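Local coordinates for carbamate kinase (Aeropyrum pernix, PDB 2E9Y) that probably catalyses phosphoryl transfer between ATP and carbamate, as a carbamate kinase of the amino acid kinase family, at the interface of chains A and B. Sequence-based numbering; all coordinates share one arbitrary frame. Chains: chain A/B, Carbamate kinase.

The interface of chains A and B. Residues chain A 94-95, 98, 109; chain B 116, 175, 178.
The guanidinium of B:Arg116 reaches across to the helix 78-103 of chain A, where its NH2 donates to the carboxylate oxygen OE1 of A:Glu98 (2.7 Å), close to the guanidinium plane and onto the syn lone pair. NH1 of B:Arg116 donates a hydrogen bond to the imidazole ND1 of A:His95 (2.9 Å); ring and guanidinium planes stand 79° apart, and the donor lies well out of the ring plane, which probably weakens this bond. On its own chain the same group grips B:Asp175 side-on: NE of B:Arg116 bonds to OD2 of B:Asp175 at 3.0 Å and NH2 to OD1, which fixes its rotation; a bend at chi3 (-61°) turns the guanidinium back onto this carboxylate. A:Lys94 crosses over one guanidinium face, its CE 3.6 Å from CZ of B:Arg116, and a final bend at chi4 (64°) brings NZ to OD1 of B:Asp175 (2.7 Å) from above the carboxylate plane, opposite the arginine. NZ also bonds OE2 of A:Glu98, closing a ring of alternating charges that probably offsets the nearness of the two carboxylates. A methionine in place of B:Arg116 would probably leave A:Glu98 and A:His95 without this cross-chain donor and B:Asp175 freer to turn. Beside this dense polar cluster the apolar flank is looser in kind: CB of A:Leu109 rests against CG of B:Leu178 at 3.8 Å, an ordinary van der Waals contact with no directional bond. The patch is part of a two-fold symmetric interface, probably that of a homodimer, so it recurs with the chains exchanged; helix 78-103 and the loop bearing A:Leu109 face strand 116-118, the loop at B:Asp175 and the start of helix 176-185.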
loop_
_atom_site.group_PDB
_atom_site.type_symbol
_atom_site.label_atom_id
_atom_site.label_comp_id
_atom_site.label_asym_id
_atom_site.label_seq_id
_atom_site.Cartn_x
_atom_site.Cartn_y
_atom_site.Cartn_z
ATOM N N LYS A 94 -10.143 5.897 -0.789
ATOM C CA LYS A 94 -9.993 6.264 -2.197
ATOM C C LYS A 94 -11.172 5.806 -3.055
ATOM O O LYS A 94 -11.762 6.596 -3.796
ATOM C CB LYS A 94 -8.704 5.650 -2.748
ATOM C CG LYS A 94 -8.607 5.582 -4.268
ATOM C CD LYS A 94 -7.400 4.737 -4.685
ATOM C CE LYS A 94 -7.332 4.524 -6.200
ATOM N NZ LYS A 94 -7.119 5.793 -6.957
ATOM N N HIS A 95 -11.509 4.526 -2.959
ATOM C CA HIS A 95 -12.597 3.968 -3.755
ATOM C C HIS A 95 -13.948 4.608 -3.419
ATOM O O HIS A 95 -14.727 4.950 -4.311
ATOM C CB HIS A 95 -12.678 2.456 -3.532
ATOM C CG HIS A 95 -13.358 1.715 -4.641
ATOM N ND1 HIS A 95 -12.727 1.413 -5.829
ATOM C CD2 HIS A 95 -14.617 1.232 -4.752
ATOM C CE1 HIS A 95 -13.568 0.775 -6.624
ATOM N NE2 HIS A 95 -14.723 0.653 -5.993
ATOM N N GLU A 98 -14.036 8.493 -4.484
ATOM C CA GLU A 98 -14.154 8.605 -5.933
ATOM C C GLU A 98 -15.586 8.296 -6.371
ATOM O O GLU A 98 -16.141 8.973 -7.236
ATOM C CB GLU A 98 -13.185 7.640 -6.625
ATOM C CG GLU A 98 -11.756 8.153 -6.724
ATOM C CD GLU A 98 -10.809 7.133 -7.336
ATOM O OE1 GLU A 98 -11.294 6.167 -7.963
ATOM O OE2 GLU A 98 -9.578 7.305 -7.201
ATOM N N LEU A 109 -9.679 11.187 -9.669
ATOM C CA LEU A 109 -9.037 10.031 -9.065
ATOM C C LEU A 109 -8.347 10.501 -7.792
ATOM O O LEU A 109 -7.758 11.579 -7.757
ATOM C CB LEU A 109 -8.024 9.404 -10.036
ATOM C CG LEU A 109 -8.615 8.671 -11.252
ATOM C CD1 LEU A 109 -7.496 8.180 -12.166
ATOM C CD2 LEU A 109 -9.459 7.494 -10.785
ATOM N N ARG B 116 -5.959 -0.293 -9.555
ATOM C CA ARG B 116 -7.090 -1.177 -9.806
ATOM C C ARG B 116 -7.159 -1.479 -11.301
ATOM O O ARG B 116 -6.804 -0.642 -12.137
ATOM C CB ARG B 116 -8.398 -0.512 -9.362
ATOM C CG ARG B 116 -8.523 -0.296 -7.851
ATOM C CD ARG B 116 -9.582 0.754 -7.547
ATOM N NE ARG B 116 -9.211 2.033 -8.147
ATOM C CZ ARG B 116 -9.983 3.112 -8.172
ATOM N NH1 ARG B 116 -11.190 3.082 -7.624
ATOM N NH2 ARG B 116 -9.544 4.225 -8.752
ATOM N N ASP B 175 -6.642 3.153 -12.738
ATOM C CA ASP B 175 -5.801 4.234 -12.260
ATOM C C ASP B 175 -4.720 4.673 -13.238
ATOM O O ASP B 175 -3.712 5.248 -12.843
ATOM C CB ASP B 175 -5.212 3.820 -10.911
ATOM C CG ASP B 175 -6.294 3.611 -9.867
ATOM O OD1 ASP B 175 -6.874 4.619 -9.418
ATOM O OD2 ASP B 175 -6.589 2.448 -9.515
ATOM N N LEU B 178 -3.396 8.291 -12.905
ATOM C CA LEU B 178 -2.531 8.552 -11.761
ATOM C C LEU B 178 -1.120 8.050 -12.053
ATOM O O LEU B 178 -0.137 8.667 -11.651
ATOM C CB LEU B 178 -3.080 7.870 -10.508
ATOM C CG LEU B 178 -4.327 8.526 -9.910
ATOM C CD1 LEU B 178 -4.830 7.712 -8.725
ATOM C CD2 LEU B 178 -3.980 9.951 -9.473
#